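Local coordinates for Tautomerase_3 domain-containing protein (Corynebacterium halotolerans YIM 70093 = DSM 44683, PDB 7M58) that belongs to the cis-3-chloroacrylic acid dehalogenase family of the tautomerase superfamily and is probably a hydrolytic dehalogenase or a related tautomerase, at residues P1-S6 against V63-D68; Q14-A19 against V92-P97; I69-T74 against E106-N111; E83-K88 against V100-N105. All blocks are in the same frame, centred on the assembly; numbering follows the deposited sequence.

Contact 1: P1-S6 against V63-D68; sequences PSYAVS and VWIHAD
Ser6 and Trp64 form the antiparallel pair at one end of the ladder, and Ser2 and Asp68 the pair at the other. Ser6 gives up the most surface: its N donates to Trp64 O at 2.7 Å in an almost straight bond (179°), and its O takes Trp64 N. Its OG lies 4.0 Å from Trp64 CE3, so hydroxyl and indole are only loosely apposed. Trp64 CG is anti to its backbone N (chi1 180°), and CB of His66 lies over one face of the indole, offset toward the rim. Asp68 pairs through both backbone groups with Ser2, and here the bond from Ser2 N to Asp68 O is stretched to 3.2 Å; just before it, Pro1 CA sends a C-H toward the same oxygen at 3.1 Å. The Asp68 side chain lies on the Ser2 side, OD2 3.8 Å from Ser2 OG and OD1 bonded to Asn105. Ala4 and His66 form the third hydrogen-bonded pair between these two. Opposite the face of Ser2, Ala4 and Ser6, that of Tyr3, Val5, Ile65 and Ala67 is largely apolar. Ile65 brings CD1 against both methyls of Val5, 3.4 Å from CG2, while its CG2 sits at the edge of the Tyr3 ring; Ala67 CB packs 3.4 Å from Tyr3 CE2. These are central neighbours of a tautomerase-type sheet with an N-terminal proline, the hallmark of this superfamily, and a bound sulfate lies about 3 Å (nearest atoms) from the Pro1 side chain. Helix 14-31 covers the Tyr3 face, where His28 bonds Tyr3 OH, while strands 40-46 and 100-107 flank the pair.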
loop_
_atom_site.group_PDB
_atom_site.type_symbol
_atom_site.label_atom_id
_atom_site.label_comp_id
_atom_site.label_asym_id
_atom_site.label_seq_id
_atom_site.Cartn_x
_atom_site.Cartn_y
_atom_site.Cartn_z
ATOM N N PRO A 1 -5.924 12.367 -1.175
ATOM C CA PRO A 1 -6.104 11.325 -0.156
ATOM C C PRO A 1 -6.875 10.114 -0.640
ATOM O O PRO A 1 -7.993 10.270 -1.125
ATOM C CB PRO A 1 -6.913 12.030 0.933
ATOM C CG PRO A 1 -7.689 13.070 0.189
ATOM C CD PRO A 1 -6.766 13.548 -0.906
ATOM N N SER A 2 -6.287 8.928 -0.509
ATOM C CA SER A 2 -6.970 7.677 -0.820
ATOM C C SER A 2 -6.945 6.808 0.425
ATOM O O SER A 2 -5.873 6.477 0.936
ATOM C CB SER A 2 -6.339 6.938 -1.998
ATOM O OG SER A 2 -5.044 6.507 -1.670
ATOM N N TYR A 3 -8.124 6.503 0.945
ATOM C CA TYR A 3 -8.282 5.553 2.032
ATOM C C TYR A 3 -8.525 4.161 1.467
ATOM O O TYR A 3 -9.484 3.952 0.716
ATOM C CB TYR A 3 -9.438 5.971 2.935
ATOM C CG TYR A 3 -9.154 7.245 3.679
ATOM C CD1 TYR A 3 -9.398 8.480 3.097
ATOM C CD2 TYR A 3 -8.620 7.213 4.961
ATOM C CE1 TYR A 3 -9.133 9.646 3.767
ATOM C CE2 TYR A 3 -8.354 8.380 5.641
ATOM C CZ TYR A 3 -8.605 9.593 5.034
ATOM O OH TYR A 3 -8.348 10.764 5.705
ATOM N N ALA A 4 -7.658 3.215 1.814
ATOM C CA ALA A 4 -7.902 1.812 1.520
ATOM C C ALA A 4 -8.340 1.128 2.809
ATOM O O ALA A 4 -7.706 1.291 3.856
ATOM C CB ALA A 4 -6.666 1.150 0.921
ATOM N N VAL A 5 -9.456 0.417 2.744
ATOM C CA VAL A 5 -10.085 -0.196 3.908
ATOM C C VAL A 5 -10.078 -1.691 3.676
ATOM O O VAL A 5 -10.693 -2.173 2.719
ATOM C CB VAL A 5 -11.520 0.304 4.124
ATOM C CG1 VAL A 5 -12.151 -0.445 5.274
ATOM C CG2 VAL A 5 -11.565 1.835 4.326
ATOM N N SER A 6 -9.383 -2.424 4.531
ATOM C CA SER A 6 -9.270 -3.866 4.393
ATOM C C SER A 6 -10.070 -4.539 5.492
ATOM O O SER A 6 -9.909 -4.197 6.673
ATOM C CB SER A 6 -7.809 -4.313 4.469
ATOM O OG SER A 6 -7.099 -3.868 3.333
ATOM N N VAL A 63 -10.831 -4.456 11.114
ATOM C CA VAL A 63 -10.714 -3.586 9.956
ATOM C C VAL A 63 -9.370 -2.873 10.022
ATOM O O VAL A 63 -8.966 -2.385 11.082
ATOM C CB VAL A 63 -11.867 -2.561 9.915
ATOM C CG1 VAL A 63 -11.623 -1.535 8.816
ATOM C CG2 VAL A 63 -13.187 -3.249 9.725
ATOM N N TRP A 64 -8.682 -2.806 8.890
ATOM C CA TRP A 64 -7.449 -2.040 8.775
ATOM C C TRP A 64 -7.670 -0.937 7.751
ATOM O O TRP A 64 -8.147 -1.207 6.645
ATOM C CB TRP A 64 -6.261 -2.912 8.357
ATOM C CG TRP A 64 -4.946 -2.150 8.219
ATOM C CD1 TRP A 64 -4.344 -1.357 9.170
ATOM C CD2 TRP A 64 -4.077 -2.133 7.083
ATOM N NE1 TRP A 64 -3.153 -0.854 8.689
ATOM C CE2 TRP A 64 -2.971 -1.306 7.408
ATOM C CE3 TRP A 64 -4.128 -2.723 5.820
ATOM C CZ2 TRP A 64 -1.927 -1.064 6.509
ATOM C CZ3 TRP A 64 -3.093 -2.478 4.932
ATOM C CH2 TRP A 64 -2.008 -1.653 5.282
ATOM N N ILE A 65 -7.352 0.298 8.134
ATOM C CA ILE A 65 -7.523 1.472 7.288
ATOM C C ILE A 65 -6.126 1.983 6.960
ATOM O O ILE A 65 -5.377 2.357 7.874
ATOM C CB ILE A 65 -8.324 2.567 8.006
ATOM C CG1 ILE A 65 -9.627 2.023 8.588
ATOM C CG2 ILE A 65 -8.629 3.710 7.053
ATOM C CD1 ILE A 65 -10.762 2.054 7.660
ATOM N N HIS A 66 -5.780 2.030 5.673
ATOM C CA HIS A 66 -4.528 2.628 5.212
ATOM C C HIS A 66 -4.832 3.887 4.421
ATOM O O HIS A 66 -5.513 3.826 3.395
ATOM C CB HIS A 66 -3.704 1.695 4.334
ATOM C CG HIS A 66 -2.412 2.312 3.888
ATOM N ND1 HIS A 66 -1.215 2.116 4.546
ATOM C CD2 HIS A 66 -2.145 3.176 2.880
ATOM C CE1 HIS A 66 -0.263 2.806 3.941
ATOM N NE2 HIS A 66 -0.803 3.458 2.927
ATOM N N ALA A 67 -4.288 5.011 4.862
ATOM C CA ALA A 67 -4.574 6.297 4.249
ATOM C C ALA A 67 -3.305 6.884 3.655
ATOM O O ALA A 67 -2.295 6.988 4.349
ATOM C CB ALA A 67 -5.159 7.247 5.292
ATOM N N ASP A 68 -3.356 7.308 2.397
ATOM C CA ASP A 68 -2.252 8.056 1.802
ATOM C C ASP A 68 -2.675 9.525 1.759
ATOM O O ASP A 68 -3.653 9.877 1.094
ATOM C CB ASP A 68 -1.890 7.547 0.401
ATOM C CG ASP A 68 -1.202 6.148 0.395
ATOM O OD1 ASP A 68 -0.023 6.032 0.804
ATOM O OD2 ASP A 68 -1.829 5.160 -0.068
#

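Contact 2: Q14-A19 against V92-P97; sequences QERRAA and VLELPP
Arg16 and Glu94 meet at the protein surface, where a salt bridge joins the first turns of helix 14-31 to the residue just beyond helix 75-92. A single carboxylate oxygen does the work: OE2 of Glu94 lies 3.3 Å from Arg16 NH2, and a weak second bond from NH1 spans 3.4 Å. The oxygen lies at the guanidinium edge but is approached from above its own carboxylate plane, the two planes being 58° apart, and the side chains cross at about a right angle. Such long, tilted bonds to one oxygen suggest a modest grip, in keeping with the exposed position of Glu94. Arg16 reaches across because its chain bends at chi2 (-132°), which carries CD away from the extended path. Leu93 O also lies at the guanidinium edge, 3.8 Å from NH1.

The apolar side is closer to the protein body but hardly tight between the segments themselves: Ala19 CB stands 4.3 Å from Val92 CG1, and Arg16 CB 4.4 Å from Leu93 CD2. Closer cover comes from around them, since Leu93 is buried against Val20, Ile12 and Val63, and Val92 rests on Val20 and Leu23. Glu94 has a positive phi (53°). With two backbone bonds returning into the last turn, this is a Schellman motif, the C-terminal close of the helix in a beta-alpha-beta unit.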
loop_
_atom_site.group_PDB
_atom_site.type_symbol
_atom_site.label_atom_id
_atom_site.label_comp_id
_atom_site.label_asym_id
_atom_site.label_seq_id
_atom_site.Cartn_x
_atom_site.Cartn_y
_atom_site.Cartn_z
ATOM N N GLN A 14 -22.822 -3.190 1.472
ATOM C CA GLN A 14 -22.732 -2.086 0.526
ATOM C C GLN A 14 -23.240 -0.777 1.134
ATOM O O GLN A 14 -22.690 0.295 0.845
ATOM C CB GLN A 14 -23.470 -2.410 -0.766
ATOM C CG GLN A 14 -23.320 -1.314 -1.801
ATOM C CD GLN A 14 -21.859 -1.041 -2.159
ATOM O OE1 GLN A 14 -21.068 -1.960 -2.355
ATOM N NE2 GLN A 14 -21.499 0.229 -2.235
ATOM N N GLU A 15 -24.261 -0.830 1.996
ATOM C CA GLU A 15 -24.757 0.425 2.550
ATOM C C GLU A 15 -23.921 0.934 3.714
ATOM O O GLU A 15 -23.943 2.138 3.996
ATOM C CB GLU A 15 -26.203 0.301 3.023
ATOM C CG GLU A 15 -26.345 0.011 4.507
ATOM C CD GLU A 15 -27.789 -0.205 4.928
ATOM O OE1 GLU A 15 -28.511 0.816 5.003
ATOM O OE2 GLU A 15 -28.197 -1.366 5.189
ATOM N N ARG A 16 -23.186 0.048 4.381
ATOM C CA ARG A 16 -22.225 0.433 5.400
ATOM C C ARG A 16 -20.916 0.862 4.744
ATOM O O ARG A 16 -20.224 1.733 5.258
ATOM C CB ARG A 16 -22.006 -0.776 6.304
ATOM C CG ARG A 16 -23.223 -1.188 7.161
ATOM C CD ARG A 16 -23.035 -1.463 8.658
ATOM N NE ARG A 16 -24.330 -1.649 9.326
ATOM C CZ ARG A 16 -24.474 -2.043 10.598
ATOM N NH1 ARG A 16 -23.403 -2.389 11.323
ATOM N NH2 ARG A 16 -25.693 -2.166 11.132
ATOM N N ARG A 17 -20.595 0.326 3.563
ATOM C CA ARG A 17 -19.522 0.891 2.741
ATOM C C ARG A 17 -19.837 2.323 2.356
ATOM O O ARG A 17 -18.947 3.175 2.329
ATOM C CB ARG A 17 -19.297 0.081 1.451
ATOM C CG ARG A 17 -18.594 -1.245 1.538
ATOM C CD ARG A 17 -18.523 -1.783 0.106
ATOM N NE ARG A 17 -17.749 -3.012 -0.065
ATOM C CZ ARG A 17 -17.681 -3.695 -1.203
ATOM N NH1 ARG A 17 -18.346 -3.277 -2.274
ATOM N NH2 ARG A 17 -16.939 -4.785 -1.283
ATOM N N ALA A 18 -21.090 2.580 1.978
ATOM C CA ALA A 18 -21.494 3.933 1.621
ATOM C C ALA A 18 -21.366 4.868 2.817
ATOM O O ALA A 18 -20.904 6.009 2.681
ATOM C CB ALA A 18 -22.928 3.920 1.108
ATOM N N ALA A 19 -21.744 4.384 4.006
ATOM C CA ALA A 19 -21.657 5.199 5.214
ATOM C C ALA A 19 -20.206 5.435 5.616
ATOM O O ALA A 19 -19.854 6.535 6.055
ATOM C CB ALA A 19 -22.435 4.532 6.356
ATOM N N VAL A 92 -19.623 3.491 13.490
ATOM C CA VAL A 92 -20.421 3.280 12.278
ATOM C C VAL A 92 -20.556 1.791 11.965
ATOM O O VAL A 92 -21.622 1.329 11.543
ATOM C CB VAL A 92 -19.818 4.068 11.103
ATOM C CG1 VAL A 92 -20.148 3.423 9.785
ATOM C CG2 VAL A 92 -20.355 5.474 11.118
ATOM N N LEU A 93 -19.496 1.014 12.184
ATOM C CA LEU A 93 -19.525 -0.420 11.922
ATOM C C LEU A 93 -19.962 -1.239 13.133
ATOM O O LEU A 93 -20.041 -2.466 13.028
ATOM C CB LEU A 93 -18.148 -0.904 11.454
ATOM C CG LEU A 93 -17.595 -0.343 10.140
ATOM C CD1 LEU A 93 -16.170 -0.850 9.891
ATOM C CD2 LEU A 93 -18.505 -0.651 8.961
ATOM N N GLU A 94 -20.263 -0.598 14.262
ATOM C CA GLU A 94 -20.606 -1.285 15.512
ATOM C C GLU A 94 -19.523 -2.300 15.885
ATOM O O GLU A 94 -19.773 -3.488 16.095
ATOM C CB GLU A 94 -21.989 -1.928 15.420
ATOM C CG GLU A 94 -23.069 -0.938 14.967
ATOM C CD GLU A 94 -24.490 -1.455 15.145
ATOM O OE1 GLU A 94 -25.154 -1.043 16.121
ATOM O OE2 GLU A 94 -24.950 -2.258 14.304
ATOM N N LEU A 95 -18.296 -1.799 15.959
ATOM C CA LEU A 95 -17.084 -2.506 16.323
ATOM C C LEU A 95 -16.450 -1.826 17.537
ATOM O O LEU A 95 -16.693 -0.645 17.788
ATOM C CB LEU A 95 -16.092 -2.481 15.157
ATOM C CG LEU A 95 -16.362 -3.430 14.008
ATOM C CD1 LEU A 95 -15.241 -3.299 12.972
ATOM C CD2 LEU A 95 -16.496 -4.845 14.554
ATOM N N PRO A 96 -15.613 -2.539 18.289
ATOM C CA PRO A 96 -14.818 -1.867 19.312
ATOM C C PRO A 96 -13.676 -1.117 18.670
ATOM O O PRO A 96 -13.085 -1.597 17.687
ATOM C CB PRO A 96 -14.310 -3.025 20.183
ATOM C CG PRO A 96 -14.756 -4.285 19.515
ATOM C CD PRO A 96 -15.230 -3.948 18.152
ATOM N N PRO A 97 -13.333 0.075 19.155
ATOM C CA PRO A 97 -12.209 0.808 18.554
ATOM C C PRO A 97 -10.912 0.006 18.546
ATOM O O PRO A 97 -10.051 0.247 17.685
ATOM C CB PRO A 97 -12.094 2.066 19.426
ATOM C CG PRO A 97 -12.747 1.694 20.735
ATOM C CD PRO A 97 -13.860 0.751 20.357
#

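Contact 3: I69-T74 against E106-N111; sequences IRSGRT and EIPGEN. With SO4 (sulfate ion), chain D.
Ile69 and Arg70 run parallel to Glu106 and Ile107 where two neighbouring strands end. Ile107 N donates to Ile69 O at 2.6 Å, and Ile107 O receives Ser71 N from well above its carbonyl plane. Beside this ladder the side chains of Ile69 and Glu106 lie side by side and point the same way, CG1 to CG; the carboxylate of Glu106 turns to Lys78 for a salt bridge and to Asn111 of a neighbouring subunit.

Arg70 leaves the ladder on the other side. Its backbone N donates to sulfate O1 at 2.9 Å, its CB stands 3.2 Å from that oxygen, and its CG packs 3.6 Å from Gly109 CA. CD lies between the same glycine carbon and sulfate O3. The chain then bends at chi3 (-58°), and NE meets O3 at 2.5 Å, a very short bond whose length deserves caution. These strands, 63-70 and 100-107, are the two arms of a beta-alpha-beta unit with helix 75-92 between them, and the anion lies at the C-terminal end of the first. CZ is 3.2 Å from O3. At the tip, NH2 reaches O3 and O4 through weak bonds and also pairs with Glu125, while NH1 is held by Pro120 O. The sulfur lies at the guanidinium edge, in its plane.

Arg73 supplies a second guanidinium, its NE bonded to sulfate O1 at 3.1 Å, and His28 NE2 bonds the same ion. The sulfate probably came from the crystallisation liquor, but such a cationic site next to Pro1 is consistent with a pocket for an acidic substrate. One water bridges Ser71 O and Gly109 N.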
loop_
_atom_site.group_PDB
_atom_site.type_symbol
_atom_site.label_atom_id
_atom_site.label_comp_id
_atom_site.label_asym_id
_atom_site.label_seq_id
_atom_site.Cartn_x
_atom_site.Cartn_y
_atom_site.Cartn_z
ATOM N N ILE A 69 -1.960 10.373 2.498
ATOM C CA ILE A 69 -2.247 11.800 2.586
ATOM C C ILE A 69 -0.979 12.579 2.243
ATOM O O ILE A 69 0.142 12.064 2.294
ATOM C CB ILE A 69 -2.766 12.226 3.973
ATOM C CG1 ILE A 69 -1.614 12.220 4.988
ATOM C CG2 ILE A 69 -3.943 11.349 4.417
ATOM C CD1 ILE A 69 -1.958 12.947 6.252
ATOM N N ARG A 70 -1.167 13.843 1.894
ATOM C CA ARG A 70 -0.038 14.708 1.586
ATOM C C ARG A 70 0.777 15.033 2.831
ATOM O O ARG A 70 0.235 15.227 3.924
ATOM C CB ARG A 70 -0.542 15.996 0.947
ATOM C CG ARG A 70 -0.716 15.873 -0.523
ATOM C CD ARG A 70 -1.467 17.032 -1.121
ATOM N NE ARG A 70 -2.781 17.186 -0.507
ATOM C CZ ARG A 70 -3.522 18.285 -0.596
ATOM N NH1 ARG A 70 -3.086 19.326 -1.289
ATOM N NH2 ARG A 70 -4.696 18.345 0.019
ATOM N N SER A 71 2.095 15.078 2.666
ATOM C CA SER A 71 2.933 15.584 3.743
ATOM C C SER A 71 2.804 17.106 3.840
ATOM O O SER A 71 2.341 17.780 2.910
ATOM C CB SER A 71 4.384 15.146 3.546
ATOM O OG SER A 71 4.711 15.121 2.179
ATOM N N GLY A 72 3.170 17.641 5.012
ATOM C CA GLY A 72 3.105 19.069 5.273
ATOM C C GLY A 72 2.011 19.493 6.232
ATOM O O GLY A 72 1.873 20.695 6.501
ATOM N N ARG A 73 1.251 18.546 6.772
ATOM C CA ARG A 73 0.171 18.828 7.706
ATOM C C ARG A 73 0.720 18.871 9.126
ATOM O O ARG A 73 1.749 18.253 9.435
ATOM C CB ARG A 73 -0.927 17.759 7.606
ATOM C CG ARG A 73 -1.461 17.505 6.201
ATOM C CD ARG A 73 -2.940 17.830 6.138
ATOM N NE ARG A 73 -3.435 17.786 4.776
ATOM C CZ ARG A 73 -4.404 18.566 4.320
ATOM N NH1 ARG A 73 -4.978 19.457 5.118
ATOM N NH2 ARG A 73 -4.796 18.455 3.061
ATOM N N THR A 74 0.030 19.613 9.992
ATOM C CA THR A 74 0.491 19.734 11.364
ATOM C C THR A 74 0.348 18.405 12.089
ATOM O O THR A 74 -0.472 17.555 11.735
ATOM C CB THR A 74 -0.287 20.811 12.120
ATOM O OG1 THR A 74 -1.603 20.339 12.409
ATOM C CG2 THR A 74 -0.374 22.096 11.304
ATOM N N GLU A 106 2.427 9.442 4.536
ATOM C CA GLU A 106 2.416 10.824 4.082
ATOM C C GLU A 106 3.227 10.935 2.813
ATOM O O GLU A 106 4.362 10.454 2.749
ATOM C CB GLU A 106 3.015 11.754 5.117
ATOM C CG GLU A 106 2.144 12.005 6.272
ATOM C CD GLU A 106 2.857 12.844 7.293
ATOM O OE1 GLU A 106 2.989 14.074 7.073
ATOM O OE2 GLU A 106 3.310 12.242 8.307
ATOM N N ILE A 107 2.657 11.535 1.785
ATOM C CA ILE A 107 3.509 11.545 0.617
ATOM C C ILE A 107 3.452 12.977 0.070
ATOM O O ILE A 107 2.433 13.652 0.257
ATOM C CB ILE A 107 3.105 10.415 -0.334
ATOM C CG1 ILE A 107 4.462 9.947 -0.850
ATOM C CG2 ILE A 107 2.381 10.901 -1.591
ATOM C CD1 ILE A 107 4.422 8.735 -1.455
ATOM N N PRO A 108 4.532 13.531 -0.480
ATOM C CA PRO A 108 4.453 14.898 -1.014
ATOM C C PRO A 108 3.381 15.032 -2.088
ATOM O O PRO A 108 3.075 14.088 -2.819
ATOM C CB PRO A 108 5.855 15.135 -1.588
ATOM C CG PRO A 108 6.538 13.802 -1.550
ATOM C CD PRO A 108 5.907 13.022 -0.486
ATOM N N GLY A 109 2.777 16.222 -2.143
ATOM C CA GLY A 109 1.729 16.482 -3.120
ATOM C C GLY A 109 2.198 16.331 -4.556
ATOM O O GLY A 109 1.466 15.820 -5.402
ATOM N N GLU A 110 3.412 16.797 -4.861
ATOM C CA GLU A 110 3.940 16.620 -6.212
ATOM C C GLU A 110 4.102 15.162 -6.605
ATOM O O GLU A 110 4.315 14.886 -7.793
ATOM C CB GLU A 110 5.279 17.344 -6.398
ATOM C CG GLU A 110 6.412 16.887 -5.501
ATOM C CD GLU A 110 6.543 17.711 -4.208
ATOM O OE1 GLU A 110 7.693 17.838 -3.707
ATOM O OE2 GLU A 110 5.518 18.229 -3.694
ATOM N N ASN A 111 3.997 14.230 -5.657
ATOM C CA ASN A 111 4.010 12.808 -5.968
ATOM C C ASN A 111 2.608 12.254 -6.185
ATOM O O ASN A 111 2.397 11.047 -6.071
ATOM C CB ASN A 111 4.734 12.025 -4.866
ATOM C CG ASN A 111 6.225 12.355 -4.781
ATOM O OD1 ASN A 111 6.668 13.433 -5.168
ATOM N ND2 ASN A 111 6.996 11.425 -4.251
HETATM S S SO4 D . -4.505 15.206 1.688
HETATM O O1 SO4 D . -3.303 15.669 2.504
HETATM O O2 SO4 D . -4.834 13.789 2.046
HETATM O O3 SO4 D . -4.226 15.306 0.201
HETATM O O4 SO4 D . -5.762 15.953 2.069
HETATM O O HOH W 1 2.580 17.680 0.212
#

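Contact 4: E83-K88 against V100-N105; sequences EQITSK and VWVYVN
Ile85 and Thr86 are the residues by which 83-88 touches Val100 and Val102 of 100-105, across segment axes 8.1 Å apart at their closest and running nearly antiparallel (156°). Ile85 comes first. Its gamma methyl CG2, anti to the backbone N, lies 3.6 Å from Val102 CG2 and a little farther from CG1 of the same valine, the two side chains crossing at about a right angle. Leu24 of helix 14-31 touches the isoleucine as well.

Thr86 follows and divides its two branches between two strand residues. CG2 lies 3.4 Å from Val100 O, while OG1 sits 3.4 Å from Val102 CG2. That methyl thus has Ile85 CG2 and Thr86 OG1 for neighbours. The hydroxyl bonds to Leu82 O one turn back in its own helix, a placement in keeping with chi1 of -50°, which sets OG1 beside the backbone N. The same helix carries the packing on at both ends, Leu82 against Val102 and Val104, Val89 and Ala90 against Val100.

On the far side of the strand, Trp101 and Tyr103 meet a neighbouring subunit. Between the two segments, methyls meet methyls and oxygens at van der Waals range without any polar bond; the Thr86 hydroxyl is satisfied within its own helix, and beta-branched side chains from both sides form part of the layer between helix and sheet in a beta-alpha-beta unit.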
loop_
_atom_site.group_PDB
_atom_site.type_symbol
_atom_site.label_atom_id
_atom_site.label_comp_id
_atom_site.label_asym_id
_atom_site.label_seq_id
_atom_site.Cartn_x
_atom_site.Cartn_y
_atom_site.Cartn_z
ATOM N N GLU A 83 -7.335 9.601 15.510
ATOM C CA GLU A 83 -8.216 9.270 16.621
ATOM C C GLU A 83 -9.677 9.305 16.196
ATOM O O GLU A 83 -10.480 8.462 16.613
ATOM C CB GLU A 83 -7.961 10.227 17.770
ATOM C CG GLU A 83 -6.554 10.141 18.313
ATOM C CD GLU A 83 -6.354 10.982 19.570
ATOM O OE1 GLU A 83 -6.798 12.154 19.590
ATOM O OE2 GLU A 83 -5.766 10.464 20.543
ATOM N N GLN A 84 -10.035 10.252 15.338
ATOM C CA GLN A 84 -11.425 10.360 14.935
ATOM C C GLN A 84 -11.824 9.251 13.958
ATOM O O GLN A 84 -12.984 8.809 13.970
ATOM C CB GLN A 84 -11.655 11.740 14.346
ATOM C CG GLN A 84 -11.615 12.829 15.415
ATOM C CD GLN A 84 -12.333 14.101 14.989
ATOM O OE1 GLN A 84 -13.103 14.107 14.020
ATOM N NE2 GLN A 84 -12.023 15.207 15.664
ATOM N N ILE A 85 -10.891 8.792 13.114
ATOM C CA ILE A 85 -11.187 7.670 12.227
ATOM C C ILE A 85 -11.402 6.398 13.032
ATOM O O ILE A 85 -12.373 5.664 12.824
ATOM C CB ILE A 85 -10.068 7.495 11.187
ATOM C CG1 ILE A 85 -10.158 8.615 10.152
ATOM C CG2 ILE A 85 -10.160 6.134 10.516
ATOM C CD1 ILE A 85 -8.925 8.746 9.276
ATOM N N THR A 86 -10.494 6.111 13.966
ATOM C CA THR A 86 -10.668 4.955 14.841
ATOM C C THR A 86 -11.994 5.039 15.570
ATOM O O THR A 86 -12.717 4.045 15.668
ATOM C CB THR A 86 -9.506 4.840 15.845
ATOM O OG1 THR A 86 -8.253 4.935 15.143
ATOM C CG2 THR A 86 -9.565 3.541 16.638
ATOM N N SER A 87 -12.367 6.243 16.009
ATOM C CA SER A 87 -13.558 6.384 16.839
ATOM C C SER A 87 -14.833 6.246 16.017
ATOM O O SER A 87 -15.687 5.403 16.312
ATOM C CB SER A 87 -13.537 7.746 17.531
ATOM O OG SER A 87 -12.661 7.742 18.635
ATOM N N LYS A 88 -14.956 7.032 14.956
ATOM C CA LYS A 88 -16.224 7.117 14.244
ATOM C C LYS A 88 -16.485 5.902 13.364
ATOM O O LYS A 88 -17.650 5.518 13.179
ATOM C CB LYS A 88 -16.252 8.409 13.420
ATOM C CG LYS A 88 -15.955 9.642 14.224
ATOM C CD LYS A 88 -16.988 9.804 15.293
ATOM C CE LYS A 88 -16.978 11.210 15.884
ATOM N NZ LYS A 88 -16.916 12.280 14.838
ATOM N N VAL A 100 -10.402 -1.324 14.927
ATOM C CA VAL A 100 -10.235 -0.482 13.745
ATOM C C VAL A 100 -8.820 0.071 13.820
ATOM O O VAL A 100 -8.545 0.987 14.595
ATOM C CB VAL A 100 -11.270 0.647 13.657
ATOM C CG1 VAL A 100 -11.040 1.469 12.390
ATOM C CG2 VAL A 100 -12.704 0.107 13.705
ATOM N N TRP A 101 -7.920 -0.493 13.024
ATOM C CA TRP A 101 -6.526 -0.081 12.987
ATOM C C TRP A 101 -6.294 0.865 11.815
ATOM O O TRP A 101 -6.645 0.536 10.676
ATOM C CB TRP A 101 -5.626 -1.300 12.842
ATOM C CG TRP A 101 -5.599 -2.144 14.034
ATOM C CD1 TRP A 101 -6.497 -2.151 15.056
ATOM C CD2 TRP A 101 -4.606 -3.121 14.357
ATOM N NE1 TRP A 101 -6.125 -3.076 16.001
ATOM C CE2 TRP A 101 -4.970 -3.689 15.591
ATOM C CE3 TRP A 101 -3.451 -3.577 13.716
ATOM C CZ2 TRP A 101 -4.224 -4.678 16.193
ATOM C CZ3 TRP A 101 -2.711 -4.552 14.315
ATOM C CH2 TRP A 101 -3.089 -5.088 15.548
ATOM N N VAL A 102 -5.656 2.002 12.079
ATOM C CA VAL A 102 -5.478 3.050 11.072
ATOM C C VAL A 102 -3.992 3.395 10.945
ATOM O O VAL A 102 -3.316 3.641 11.953
ATOM C CB VAL A 102 -6.291 4.317 11.420
ATOM C CG1 VAL A 102 -6.365 5.254 10.226
ATOM C CG2 VAL A 102 -7.684 3.947 11.905
ATOM N N TYR A 103 -3.489 3.417 9.705
ATOM C CA TYR A 103 -2.135 3.852 9.381
ATOM C C TYR A 103 -2.193 5.042 8.432
ATOM O O TYR A 103 -2.953 5.040 7.456
ATOM C CB TYR A 103 -1.328 2.778 8.684
ATOM C CG TYR A 103 -0.870 1.618 9.504
ATOM C CD1 TYR A 103 -1.388 1.365 10.758
ATOM C CD2 TYR A 103 0.056 0.736 8.985
ATOM C CE1 TYR A 103 -0.973 0.281 11.480
ATOM C CE2 TYR A 103 0.478 -0.340 9.688
ATOM C CZ TYR A 103 -0.031 -0.567 10.943
ATOM O OH TYR A 103 0.417 -1.667 11.643
ATOM N N VAL A 104 -1.346 6.027 8.666
ATOM C CA VAL A 104 -1.264 7.196 7.796
ATOM C C VAL A 104 0.122 7.256 7.173
ATOM O O VAL A 104 1.127 7.428 7.886
ATOM C CB VAL A 104 -1.604 8.486 8.553
ATOM C CG1 VAL A 104 -1.116 9.716 7.795
ATOM C CG2 VAL A 104 -3.094 8.559 8.749
ATOM N N ASN A 105 0.220 7.099 5.861
ATOM C CA ASN A 105 1.459 7.302 5.130
ATOM C C ASN A 105 1.360 8.664 4.467
ATOM O O ASN A 105 0.319 9.004 3.901
ATOM C CB ASN A 105 1.707 6.204 4.080
ATOM C CG ASN A 105 3.055 6.357 3.343
ATOM O OD1 ASN A 105 4.106 6.473 3.966
ATOM N ND2 ASN A 105 3.014 6.371 2.009
#

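In the fold
From its N-terminal proline the chain lays down strand 2-8 and passes through helix 14-31 and strand 40-46 before contact 1 closes the first loop against strand 63-70. Contact 2 opens inside that loop, at residues 14-19, and closes beyond it at 92-97, so the two cross; they touch where Val63 packs on Leu93 and Leu95. Contact 3 begins as contact 1 ends, and its loop holds contact 4 nested within, both belonging to the beta-alpha-beta unit; contact 2 crosses both. Contacts 1, 3 and 4 share one sheet, while contact 2 ties the start of helix 14-31 to the end of helix 75-92 and the loop after it, its centre about 27 Å from that of contact 3.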